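Local coordinates for IPT/TIG domain-containing protein BACOVA_02650 (Bacteroides ovatus, PDB 5E7H) that binds polysaccharide at the cell surface of a gut bacterium and probably captures xyloglucan before its transport into the periplasm for degradation, at residues 98-103 and 138-143; 175-180 and 234-239; 38-43 and 57-62. All coordinates share one frame; numbering follows the deposited sequence.

Interaction 1 of 3, residues 98-103 and 138-143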
ATOM      1  N   SER A  98      11.602 -11.250   3.776  1.00 19.30           N
ATOM      2  CA  SER A  98      12.566 -10.864   4.796  1.00 20.22           C
ATOM      3  C   SER A  98      13.596  -9.890   4.263  1.00 20.92           C
ATOM      4  O   SER A  98      13.961  -9.906   3.093  1.00 24.71           O
ATOM      5  CB  SER A  98      13.265 -12.094   5.359  1.00 27.35           C
ATOM      6  OG  SER A  98      13.939 -12.811   4.352  1.00 31.36           O
ATOM      7  N   HIS A  99      14.061  -9.043   5.156  1.00 20.80           N
ATOM      8  CA  HIS A  99      15.199  -8.185   4.903  1.00 17.85           C
ATOM      9  C   HIS A  99      16.497  -8.989   4.873  1.00 19.63           C
ATOM     10  O   HIS A  99      16.718  -9.841   5.734  1.00 21.93           O
ATOM     11  CB  HIS A  99      15.260  -7.125   6.002  1.00 17.99           C
ATOM     12  CG  HIS A  99      16.469  -6.258   5.950  1.00 19.96           C
ATOM     13  ND1 HIS A  99      16.571  -5.171   5.108  1.00 17.94           N
ATOM     14  CD2 HIS A  99      17.605  -6.278   6.684  1.00 21.24           C
ATOM     15  CE1 HIS A  99      17.738  -4.582   5.305  1.00 17.71           C
ATOM     16  NE2 HIS A  99      18.381  -5.230   6.262  1.00 22.53           N
ATOM     17  N   VAL A 100      17.353  -8.740   3.884  1.00 18.22           N
ATOM     18  CA  VAL A 100      18.664  -9.383   3.830  1.00 17.49           C
ATOM     19  C   VAL A 100      19.781  -8.437   4.281  1.00 21.30           C
ATOM     20  O   VAL A 100      20.564  -8.778   5.171  1.00 23.19           O
ATOM     21  CB  VAL A 100      18.985  -9.899   2.409  1.00 19.45           C
ATOM     22  CG1 VAL A 100      20.296 -10.706   2.390  1.00 23.98           C
ATOM     23  CG2 VAL A 100      17.813 -10.740   1.894  1.00 21.19           C
ATOM     24  N   TRP A 101      19.862  -7.265   3.663  1.00 18.61           N
ATOM     25  CA  TRP A 101      20.923  -6.301   3.984  1.00 19.77           C
ATOM     26  C   TRP A 101      20.495  -4.892   3.572  1.00 17.52           C
ATOM     27  O   TRP A 101      19.574  -4.717   2.780  1.00 17.00           O
ATOM     28  CB  TRP A 101      22.267  -6.686   3.328  1.00 20.91           C
ATOM     29  CG  TRP A 101      22.301  -6.656   1.827  1.00 20.93           C
ATOM     30  CD1 TRP A 101      22.147  -7.723   0.988  1.00 21.00           C
ATOM     31  CD2 TRP A 101      22.502  -5.511   0.978  1.00 19.91           C
ATOM     32  NE1 TRP A 101      22.237  -7.318  -0.320  1.00 24.07           N
ATOM     33  CE2 TRP A 101      22.454  -5.967  -0.354  1.00 21.43           C
ATOM     34  CE3 TRP A 101      22.719  -4.149   1.218  1.00 23.38           C
ATOM     35  CZ2 TRP A 101      22.609  -5.114  -1.444  1.00 25.40           C
ATOM     36  CZ3 TRP A 101      22.883  -3.308   0.134  1.00 27.57           C
ATOM     37  CH2 TRP A 101      22.809  -3.787  -1.175  1.00 28.08           C
ATOM     38  N   GLY A 102      21.168  -3.903   4.152  1.00 20.63           N
ATOM     39  CA  GLY A 102      20.899  -2.516   3.848  1.00 19.64           C
ATOM     40  C   GLY A 102      20.927  -1.640   5.079  1.00 20.66           C
ATOM     41  O   GLY A 102      20.732  -2.103   6.211  1.00 23.24           O
ATOM     42  N   ASP A 103      21.206  -0.361   4.852  1.00 17.41           N
ATOM     43  CA  ASP A 103      21.160   0.661   5.900  1.00 17.86           C
ATOM     44  C   ASP A 103      19.737   1.187   5.970  1.00 18.27           C
ATOM     45  O   ASP A 103      19.316   1.958   5.118  1.00 17.46           O
ATOM     46  CB  ASP A 103      22.156   1.774   5.571  1.00 19.12           C
ATOM     47  CG  ASP A 103      22.279   2.817   6.673  1.00 26.28           C
ATOM     48  OD1 ASP A 103      21.549   2.743   7.679  1.00 25.86           O
ATOM     49  OD2 ASP A 103      23.119   3.720   6.505  1.00 28.97           O
ATOM     50  N   GLN A 138      18.720   1.906   2.249  1.00 15.85           N
ATOM     51  CA  GLN A 138      18.052   0.942   1.386  1.00 16.07           C
ATOM     52  C   GLN A 138      17.765  -0.352   2.132  1.00 16.31           C
ATOM     53  O   GLN A 138      18.339  -0.617   3.188  1.00 15.93           O
ATOM     54  CB  GLN A 138      18.922   0.660   0.145  1.00 16.87           C
ATOM     55  CG  GLN A 138      20.277  -0.017   0.438  1.00 16.89           C
ATOM     56  CD  GLN A 138      21.286   0.864   1.155  1.00 18.15           C
ATOM     57  OE1 GLN A 138      21.859   0.469   2.178  1.00 20.21           O
ATOM     58  NE2 GLN A 138      21.581   2.020   0.580  1.00 19.08           N
ATOM     59  N   SER A 139      16.875  -1.151   1.564  1.00 15.57           N
ATOM     60  CA  SER A 139      16.676  -2.529   1.994  1.00 15.72           C
ATOM     61  C   SER A 139      16.673  -3.444   0.785  1.00 15.72           C
ATOM     62  O   SER A 139      15.849  -3.274  -0.114  1.00 17.07           O
ATOM     63  CB  SER A 139      15.377  -2.674   2.758  1.00 17.83           C
ATOM     64  OG  SER A 139      15.077  -4.041   2.995  1.00 19.63           O
ATOM     65  N   TYR A 140      17.612  -4.385   0.779  1.00 16.57           N
ATOM     66  CA  TYR A 140      17.621  -5.509  -0.152  1.00 17.35           C
ATOM     67  C   TYR A 140      16.901  -6.634   0.564  1.00 17.70           C
ATOM     68  O   TYR A 140      17.383  -7.124   1.587  1.00 17.00           O
ATOM     69  CB  TYR A 140      19.053  -5.894  -0.524  1.00 17.98           C
ATOM     70  CG  TYR A 140      19.181  -6.978  -1.585  1.00 19.23           C
ATOM     71  CD1 TYR A 140      18.778  -8.278  -1.327  1.00 21.06           C
ATOM     72  CD2 TYR A 140      19.762  -6.695  -2.810  1.00 21.99           C
ATOM     73  CE1 TYR A 140      18.916  -9.273  -2.294  1.00 24.08           C
ATOM     74  CE2 TYR A 140      19.909  -7.686  -3.774  1.00 21.82           C
ATOM     75  CZ  TYR A 140      19.486  -8.958  -3.497  1.00 22.31           C
ATOM     76  OH  TYR A 140      19.619  -9.954  -4.455  1.00 28.53           O
ATOM     77  N   SER A 141      15.745  -7.030   0.037  1.00 16.54           N
ATOM     78  CA  SER A 141      14.909  -8.036   0.683  1.00 17.32           C
ATOM     79  C   SER A 141      14.638  -9.222  -0.226  1.00 18.22           C
ATOM     80  O   SER A 141      14.919  -9.179  -1.421  1.00 19.11           O
ATOM     81  CB  SER A 141      13.566  -7.414   1.122  1.00 17.42           C
ATOM     82  OG  SER A 141      13.743  -6.474   2.164  1.00 18.82           O
ATOM     83  N   ASN A 142      14.125 -10.294   0.374  1.00 18.33           N
ATOM     84  CA  ASN A 142      13.628 -11.458  -0.346  1.00 17.42           C
ATOM     85  C   ASN A 142      12.119 -11.435  -0.236  1.00 16.54           C
ATOM     86  O   ASN A 142      11.567 -11.352   0.862  1.00 17.98           O
ATOM     87  CB  ASN A 142      14.179 -12.764   0.223  1.00 23.51           C
ATOM     88  CG  ASN A 142      15.549 -13.114  -0.334  1.00 30.74           C
ATOM     89  OD1 ASN A 142      15.787 -13.041  -1.539  1.00 40.57           O
ATOM     90  ND2 ASN A 142      16.446 -13.484   0.541  1.00 33.00           N
ATOM     91  N   ALA A 143      11.464 -11.432  -1.385  1.00 13.58           N
ATOM     92  CA  ALA A 143      10.025 -11.476  -1.465  1.00 14.07           C
ATOM     93  C   ALA A 143       9.558 -12.917  -1.476  1.00 15.16           C
ATOM     94  O   ALA A 143      10.296 -13.832  -1.856  1.00 18.39           O
ATOM     95  CB  ALA A 143       9.568 -10.771  -2.708  1.00 14.86           C
TER

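Interaction 2 of 3, residues 175-180 and 234-239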
ATOM      1  N   PRO A 175      15.055  14.039  -2.275  1.00 19.73           N
ATOM      2  CA  PRO A 175      15.139  12.580  -2.158  1.00 17.78           C
ATOM      3  C   PRO A 175      14.113  11.848  -3.017  1.00 18.99           C
ATOM      4  O   PRO A 175      12.995  12.341  -3.209  1.00 19.68           O
ATOM      5  CB  PRO A 175      14.912  12.345  -0.666  1.00 18.76           C
ATOM      6  CG  PRO A 175      15.441  13.596  -0.033  1.00 20.52           C
ATOM      7  CD  PRO A 175      15.034  14.693  -0.957  1.00 19.87           C
ATOM      8  N   VAL A 176      14.526  10.704  -3.547  1.00 17.01           N
ATOM      9  CA  VAL A 176      13.648   9.834  -4.344  1.00 16.27           C
ATOM     10  C   VAL A 176      13.923   8.375  -4.036  1.00 18.62           C
ATOM     11  O   VAL A 176      14.959   8.040  -3.462  1.00 18.17           O
ATOM     12  CB  VAL A 176      13.835  10.046  -5.862  1.00 18.10           C
ATOM     13  CG1 VAL A 176      13.461  11.452  -6.274  1.00 21.24           C
ATOM     14  CG2 VAL A 176      15.277   9.701  -6.293  1.00 18.34           C
ATOM     15  N   PHE A 177      13.002   7.513  -4.461  1.00 16.04           N
ATOM     16  CA  PHE A 177      13.106   6.082  -4.247  1.00 16.27           C
ATOM     17  C   PHE A 177      13.219   5.318  -5.551  1.00 16.00           C
ATOM     18  O   PHE A 177      12.646   5.705  -6.577  1.00 17.03           O
ATOM     19  CB  PHE A 177      11.898   5.565  -3.461  1.00 14.68           C
ATOM     20  CG  PHE A 177      11.846   6.071  -2.055  1.00 13.87           C
ATOM     21  CD1 PHE A 177      12.477   5.380  -1.027  1.00 15.49           C
ATOM     22  CD2 PHE A 177      11.217   7.268  -1.753  1.00 19.34           C
ATOM     23  CE1 PHE A 177      12.468   5.862   0.276  1.00 16.82           C
ATOM     24  CE2 PHE A 177      11.197   7.746  -0.442  1.00 20.40           C
ATOM     25  CZ  PHE A 177      11.831   7.044   0.566  1.00 15.96           C
ATOM     26  N   GLN A 178      13.984   4.239  -5.484  1.00 15.20           N
ATOM     27  CA  GLN A 178      14.053   3.224  -6.534  1.00 14.32           C
ATOM     28  C   GLN A 178      13.427   1.951  -5.993  1.00 15.69           C
ATOM     29  O   GLN A 178      13.712   1.548  -4.871  1.00 15.95           O
ATOM     30  CB  GLN A 178      15.510   2.975  -6.959  1.00 15.21           C
ATOM     31  CG  GLN A 178      15.673   1.817  -7.943  1.00 16.94           C
ATOM     32  CD  GLN A 178      17.094   1.462  -8.229  1.00 30.13           C
ATOM     33  OE1 GLN A 178      18.038   1.914  -7.573  1.00 30.33           O
ATOM     34  NE2 GLN A 178      17.258   0.628  -9.229  1.00 39.07           N
ATOM     35  N   ILE A 179      12.571   1.310  -6.787  1.00 15.06           N
ATOM     36  CA  ILE A 179      12.064  -0.027  -6.463  1.00 14.17           C
ATOM     37  C   ILE A 179      12.492  -0.965  -7.600  1.00 14.13           C
ATOM     38  O   ILE A 179      12.208  -0.703  -8.782  1.00 16.08           O
ATOM     39  CB  ILE A 179      10.541  -0.054  -6.291  1.00 15.48           C
ATOM     40  CG1 ILE A 179      10.121   0.908  -5.166  1.00 15.40           C
ATOM     41  CG2 ILE A 179      10.083  -1.479  -5.986  1.00 15.98           C
ATOM     42  CD1 ILE A 179       8.587   1.017  -4.943  1.00 18.97           C
ATOM     43  N   ALA A 180      13.201  -2.030  -7.241  1.00 13.95           N
ATOM     44  CA  ALA A 180      13.737  -2.984  -8.213  1.00 13.22           C
ATOM     45  C   ALA A 180      13.322  -4.386  -7.797  1.00 14.36           C
ATOM     46  O   ALA A 180      13.165  -4.662  -6.608  1.00 14.86           O
ATOM     47  CB  ALA A 180      15.235  -2.886  -8.297  1.00 16.58           C
ATOM     48  N   ILE A 234      13.618  -8.147  -3.971  1.00 14.31           N
ATOM     49  CA  ILE A 234      12.933  -6.862  -4.106  1.00 12.93           C
ATOM     50  C   ILE A 234      13.777  -5.887  -3.306  1.00 13.98           C
ATOM     51  O   ILE A 234      14.189  -6.193  -2.187  1.00 15.24           O
ATOM     52  CB  ILE A 234      11.455  -6.901  -3.632  1.00 13.85           C
ATOM     53  CG1 ILE A 234      10.809  -5.531  -3.778  1.00 13.54           C
ATOM     54  CG2 ILE A 234      11.352  -7.406  -2.189  1.00 16.12           C
ATOM     55  CD1 ILE A 234       9.311  -5.524  -3.521  1.00 15.05           C
ATOM     56  N   GLY A 235      14.014  -4.712  -3.881  1.00 13.45           N
ATOM     57  CA  GLY A 235      14.870  -3.714  -3.250  1.00 14.69           C
ATOM     58  C   GLY A 235      14.201  -2.360  -3.272  1.00 13.37           C
ATOM     59  O   GLY A 235      13.574  -1.980  -4.260  1.00 14.79           O
ATOM     60  N   VAL A 236      14.318  -1.643  -2.160  1.00 14.07           N
ATOM     61  CA  VAL A 236      13.831  -0.271  -2.021  1.00 14.43           C
ATOM     62  C   VAL A 236      15.040   0.590  -1.650  1.00 13.87           C
ATOM     63  O   VAL A 236      15.697   0.356  -0.634  1.00 16.05           O
ATOM     64  CB  VAL A 236      12.724  -0.161  -0.958  1.00 14.90           C
ATOM     65  CG1 VAL A 236      12.288   1.286  -0.745  1.00 15.90           C
ATOM     66  CG2 VAL A 236      11.522  -1.043  -1.343  1.00 17.11           C
ATOM     67  N   TYR A 237      15.359   1.568  -2.487  1.00 14.76           N
ATOM     68  CA  TYR A 237      16.608   2.325  -2.338  1.00 16.45           C
ATOM     69  C   TYR A 237      16.316   3.812  -2.342  1.00 19.39           C
ATOM     70  O   TYR A 237      15.672   4.312  -3.257  1.00 19.91           O
ATOM     71  CB  TYR A 237      17.599   2.019  -3.464  1.00 17.38           C
ATOM     72  CG  TYR A 237      17.856   0.557  -3.730  1.00 15.26           C
ATOM     73  CD1 TYR A 237      16.954  -0.192  -4.485  1.00 15.90           C
ATOM     74  CD2 TYR A 237      19.002  -0.068  -3.259  1.00 17.90           C
ATOM     75  CE1 TYR A 237      17.184  -1.509  -4.747  1.00 16.60           C
ATOM     76  CE2 TYR A 237      19.236  -1.400  -3.508  1.00 19.25           C
ATOM     77  CZ  TYR A 237      18.321  -2.113  -4.261  1.00 17.67           C
ATOM     78  OH  TYR A 237      18.542  -3.449  -4.519  1.00 20.01           O
ATOM     79  N   ALA A 238      16.830   4.528  -1.347  1.00 16.70           N
ATOM     80  CA  ALA A 238      16.631   5.974  -1.277  1.00 17.25           C
ATOM     81  C   ALA A 238      17.931   6.698  -1.620  1.00 16.40           C
ATOM     82  O   ALA A 238      18.998   6.336  -1.134  1.00 18.72           O
ATOM     83  CB  ALA A 238      16.150   6.390   0.121  1.00 16.92           C
ATOM     84  N   THR A 239      17.830   7.738  -2.440  1.00 17.86           N
ATOM     85  CA  THR A 239      18.963   8.592  -2.787  1.00 19.66           C
ATOM     86  C   THR A 239      18.499  10.041  -2.743  1.00 19.95           C
ATOM     87  O   THR A 239      17.301  10.316  -2.556  1.00 19.49           O
ATOM     88  CB  THR A 239      19.522   8.291  -4.180  1.00 21.72           C
ATOM     89  OG1 THR A 239      18.477   8.409  -5.155  1.00 20.99           O
ATOM     90  CG2 THR A 239      20.136   6.905  -4.237  1.00 21.06           C
TER

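Interaction 3 of 3, residues 38-43 and 57-62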
ATOM      1  N   PHE A  38     -16.837  -8.621  10.666  1.00 21.13           N
ATOM      2  CA  PHE A  38     -17.333  -7.680  11.674  1.00 22.45           C
ATOM      3  C   PHE A  38     -17.935  -6.443  11.023  1.00 24.48           C
ATOM      4  O   PHE A  38     -17.613  -6.127   9.883  1.00 23.48           O
ATOM      5  CB  PHE A  38     -16.202  -7.279  12.635  1.00 23.23           C
ATOM      6  CG  PHE A  38     -15.005  -6.649  11.961  1.00 21.17           C
ATOM      7  CD1 PHE A  38     -13.929  -7.425  11.501  1.00 19.13           C
ATOM      8  CD2 PHE A  38     -14.932  -5.273  11.774  1.00 21.24           C
ATOM      9  CE1 PHE A  38     -12.846  -6.848  10.883  1.00 20.98           C
ATOM     10  CE2 PHE A  38     -13.849  -4.699  11.155  1.00 21.32           C
ATOM     11  CZ  PHE A  38     -12.795  -5.479  10.705  1.00 20.71           C
ATOM     12  N   ASP A  39     -18.784  -5.738  11.776  1.00 26.72           N
ATOM     13  CA  ASP A  39     -19.431  -4.506  11.320  1.00 25.48           C
ATOM     14  C   ASP A  39     -18.759  -3.299  11.956  1.00 31.07           C
ATOM     15  O   ASP A  39     -18.233  -3.383  13.069  1.00 34.16           O
ATOM     16  CB  ASP A  39     -20.930  -4.486  11.670  1.00 26.68           C
ATOM     17  CG  ASP A  39     -21.721  -5.559  10.965  1.00 30.07           C
ATOM     18  OD1 ASP A  39     -21.337  -5.967   9.856  1.00 32.74           O
ATOM     19  OD2 ASP A  39     -22.762  -5.979  11.515  1.00 36.86           O
ATOM     20  N   ILE A  40     -18.794  -2.174  11.253  1.00 24.32           N
ATOM     21  CA  ILE A  40     -18.405  -0.895  11.827  1.00 26.84           C
ATOM     22  C   ILE A  40     -19.631  -0.315  12.531  1.00 27.42           C
ATOM     23  O   ILE A  40     -20.677  -0.189  11.907  1.00 33.11           O
ATOM     24  CB  ILE A  40     -17.910   0.093  10.747  1.00 24.51           C
ATOM     25  CG1 ILE A  40     -16.804  -0.535   9.880  1.00 21.48           C
ATOM     26  CG2 ILE A  40     -17.452   1.414  11.383  1.00 26.10           C
ATOM     27  CD1 ILE A  40     -15.537  -0.894  10.603  1.00 23.07           C
ATOM     28  N   PRO A  41     -19.515   0.017  13.829  1.00 36.02           N
ATOM     29  CA  PRO A  41     -20.629   0.672  14.530  1.00 45.51           C
ATOM     30  C   PRO A  41     -21.138   1.886  13.755  1.00 29.89           C
ATOM     31  O   PRO A  41     -20.318   2.726  13.395  1.00 30.43           O
ATOM     32  CB  PRO A  41     -20.003   1.100  15.861  1.00 41.41           C
ATOM     33  CG  PRO A  41     -18.862   0.174  16.062  1.00 42.00           C
ATOM     34  CD  PRO A  41     -18.328  -0.119  14.688  1.00 32.91           C
ATOM     35  N   VAL A  42     -22.443   1.975  13.513  1.00 34.94           N
ATOM     36  CA  VAL A  42     -22.987   3.046  12.681  1.00 41.60           C
ATOM     37  C   VAL A  42     -22.615   4.409  13.248  1.00 37.07           C
ATOM     38  O   VAL A  42     -22.353   5.352  12.504  1.00 33.84           O
ATOM     39  CB  VAL A  42     -24.510   2.920  12.541  1.00 50.52           C
ATOM     40  CG1 VAL A  42     -25.100   4.132  11.821  1.00 46.89           C
ATOM     41  CG2 VAL A  42     -24.845   1.639  11.789  1.00 55.47           C
ATOM     42  N   GLY A  43     -22.557   4.497  14.570  1.00 38.79           N
ATOM     43  CA  GLY A  43     -22.177   5.728  15.231  1.00 40.50           C
ATOM     44  C   GLY A  43     -20.750   6.171  14.973  1.00 32.88           C
ATOM     45  O   GLY A  43     -20.404   7.325  15.221  1.00 34.24           O
ATOM     46  N   VAL A  57     -12.614   4.545  11.212  1.00 18.28           N
ATOM     47  CA  VAL A  57     -11.369   3.946  11.626  1.00 15.72           C
ATOM     48  C   VAL A  57     -11.491   2.420  11.607  1.00 17.19           C
ATOM     49  O   VAL A  57     -12.490   1.894  12.117  1.00 20.08           O
ATOM     50  CB  VAL A  57     -11.013   4.433  13.025  1.00 19.05           C
ATOM     51  CG1 VAL A  57      -9.768   3.741  13.529  1.00 19.75           C
ATOM     52  CG2 VAL A  57     -10.814   5.951  13.020  1.00 23.44           C
ATOM     53  N   LEU A  58     -10.509   1.725  11.025  1.00 17.26           N
ATOM     54  CA  LEU A  58     -10.512   0.261  10.988  1.00 16.56           C
ATOM     55  C   LEU A  58     -10.195  -0.259  12.411  1.00 18.81           C
ATOM     56  O   LEU A  58      -9.087  -0.041  12.898  1.00 19.34           O
ATOM     57  CB  LEU A  58      -9.508  -0.269   9.961  1.00 16.20           C
ATOM     58  CG  LEU A  58      -9.531  -1.790   9.775  1.00 17.69           C
ATOM     59  CD1 LEU A  58     -10.809  -2.237   9.104  1.00 19.17           C
ATOM     60  CD2 LEU A  58      -8.327  -2.237   8.981  1.00 18.80           C
ATOM     61  N   PRO A  59     -11.145  -0.937  13.075  1.00 16.99           N
ATOM     62  CA  PRO A  59     -10.913  -1.273  14.485  1.00 21.31           C
ATOM     63  C   PRO A  59     -10.067  -2.526  14.732  1.00 27.53           C
ATOM     64  O   PRO A  59      -9.520  -2.690  15.830  1.00 29.41           O
ATOM     65  CB  PRO A  59     -12.321  -1.469  15.024  1.00 25.81           C
ATOM     66  CG  PRO A  59     -13.124  -1.911  13.869  1.00 25.93           C
ATOM     67  CD  PRO A  59     -12.533  -1.224  12.666  1.00 17.53           C
ATOM     68  N   GLN A  60      -9.961  -3.389  13.730  1.00 20.28           N
ATOM     69  CA  GLN A  60      -9.225  -4.642  13.849  1.00 20.14           C
ATOM     70  C   GLN A  60      -8.963  -5.150  12.435  1.00 18.83           C
ATOM     71  O   GLN A  60      -9.627  -4.705  11.500  1.00 17.92           O
ATOM     72  CB  GLN A  60     -10.002  -5.681  14.647  1.00 22.06           C
ATOM     73  CG  GLN A  60     -11.330  -6.052  13.994  1.00 23.58           C
ATOM     74  CD  GLN A  60     -12.235  -6.902  14.865  1.00 36.88           C
ATOM     75  OE1 GLN A  60     -13.143  -6.392  15.517  1.00 42.56           O
ATOM     76  NE2 GLN A  60     -12.014  -8.209  14.846  1.00 45.54           N
ATOM     77  N   ALA A  61      -7.994  -6.048  12.284  1.00 18.62           N
ATOM     78  CA  ALA A  61      -7.682  -6.633  10.973  1.00 18.02           C
ATOM     79  C   ALA A  61      -8.614  -7.795  10.658  1.00 18.45           C
ATOM     80  O   ALA A  61      -8.785  -8.688  11.477  1.00 21.60           O
ATOM     81  CB  ALA A  61      -6.258  -7.107  10.931  1.00 18.10           C
ATOM     82  N   PRO A  62      -9.195  -7.806   9.451  1.00 17.39           N
ATOM     83  CA  PRO A  62      -9.787  -9.056   8.954  1.00 20.22           C
ATOM     84  C   PRO A  62      -8.769 -10.195   8.945  1.00 17.19           C
ATOM     85  O   PRO A  62      -7.603  -9.948   8.656  1.00 19.48           O
ATOM     86  CB  PRO A  62     -10.201  -8.703   7.514  1.00 23.25           C
ATOM     87  CG  PRO A  62     -10.123  -7.226   7.411  1.00 22.54           C
ATOM     88  CD  PRO A  62      -9.152  -6.749   8.424  1.00 17.49           C
TER

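Interaction 1 of 3, residues 98-103 and 138-143
A classic beta bulge, at which V100 and W101 together face Y140, interrupts the antiparallel pairing of edge strand 98-101 with strand 133-142 in the xyloglucan-binding domain. Y140 O takes both amides, V100 N at 2.8 Å and W101 N at 3.2 Å, while Y140 N returns a bond to W101 O. The extra residue turns the V100 side chain toward strand 133-142, where its CG2 lies 3.4 Å from N142 ND2, the N142 amide oxygen being bonded to T232. W101 CG sits between its backbone N and carbonyl carbon (chi1 65°), and the indole lies beside Y140 with the two ring planes 21° apart and slid past each other. Y140 CB lies over one face of the five-membered ring, a CH-pi contact, and W101 NE1 rests 3.3 Å from Y140 CG, above one face of the phenol ring near its rim. On the opposite face of the sheet H99 ND1 meets S139 OG at 2.8 Å; Y93 also bonds that hydroxyl. G102 passes so close to Q138 O that a CB would collide with it, and Q138 OE1 then receives D103 N at 2.9 Å. Backbone bonds fix the bulge, whereas the indole, which also touches W135, is probably held mainly by dispersion. W101 is exposed, the sort of aromatic surface on which carbohydrate-binding domains often stack sugars, although no glycan is bound here.

Interaction 2 of 3, residues 175-180 and 234-239
F177 packs against A238 and V236 on the buried face of this antiparallel pair, with its CE1 3.7 Å from A238 CB and its CD1 4.1 Å from V236 CG1. Its CG is anti to the carbonyl carbon (chi1 -67°), which sets the start of the ring beside the backbone N, and F252 meets the ring edge-to-face from outside the pair. On the other face, Y237 and Q178 cross obliquely, the amide plane turned 41° from the ring. Q178 OE1 stands 3.9 Å from Y237 CD1, and Q178 O approaches the edge of the same ring. A180 CB makes a looser apolar contact with Y237 CE1 at 4.3 Å. A side chain at G235 would collide with the Y237 hydroxyl, which is bonded to H233, so the absence of a CB makes room for the phenol end. Regular backbone pairing joins the strands: Q178 N reaches Y237 O at 2.8 Å, G235 N reaches A180 O at 2.9 Å, and V176 with T239 forms the last hydrogen-bonded pair. There V176 CG2 lies 3.6 Å from T239 OG1, the hydroxyl making this end of the pair polar. Both strands are interior to a five-stranded antiparallel sheet, 176-181 bonding onward to 189-192 and 233-240 to 133-142. F177 and V236 also touch V250 and F255 of strand 246-259, which belongs to the domain's other sheet, so this face forms part of the interior of a beta-sandwich.

Interaction 3 of 3, residues 38-43 and 57-62
F38 lays its ring against Q60, and the two residues, with P59 beside them, carry most of the contact between edge strand 38-40 and the loop that follows strand 53-57 in the IPT/TIG domain. The aliphatic part of Q60 covers one face of the phenyl ring: its CG stands 3.7 Å from the ring centroid in a CH-pi contact. Beyond it the carboxamide is stacked on the ring with planes only 12° apart, its CD 3.8 Å from F38 CD1. Q60 CG lies between its own backbone N and carbonyl carbon (chi1 62°), and the chain is extended from there, running past F38 in the opposite direction. The rest of the loop curls round the ring. L58 CD1 comes to its edge, 4.1 Å from F38 CZ, and P62 N lies at the edge too, 4.0 Å from F38 CE1. P59 CG meets F38 CE2 at 4.0 Å, while P59 CD meets I40 CD1 at 3.7 Å, so the proline touches both F38 and I40. An alanine in place of F38 would probably open a gap beneath the loop and leave the Q60 side chain without its stacking surface, free to turn. The loop joins the two sheets of this Ig-like domain, and I40 continues inward to V32 and I34. The contact itself is made without hydrogen bonds between the segments, consistent with shape and dispersion holding the two together, and such packing leaves Q60 O buried with no polar partner, 3.4 Å from F38 CZ.

How the interactions relate
Interactions 1 and 2 belong to one five-stranded sheet of the xyloglucan-binding domain, their centres 11 Å apart. Strands 133-142 and 233-240 are neighbours there: S141 N lies 2.8 Å from I234 O and S139 N 2.9 Å from V236 O, both probable hydrogen bonds, while Q138 CB packs on Y237 CD2. The sheet therefore runs from an exposed aromatic edge in interaction 1 to buried pairing in interaction 2. Interaction 3 stands apart in the IPT/TIG domain, its centre 34 Å from either and its nearest atoms about 20 Å from interaction 1. Sodium ions are distant from all three, the N142 and A61 side chains each being about 11 Å from one.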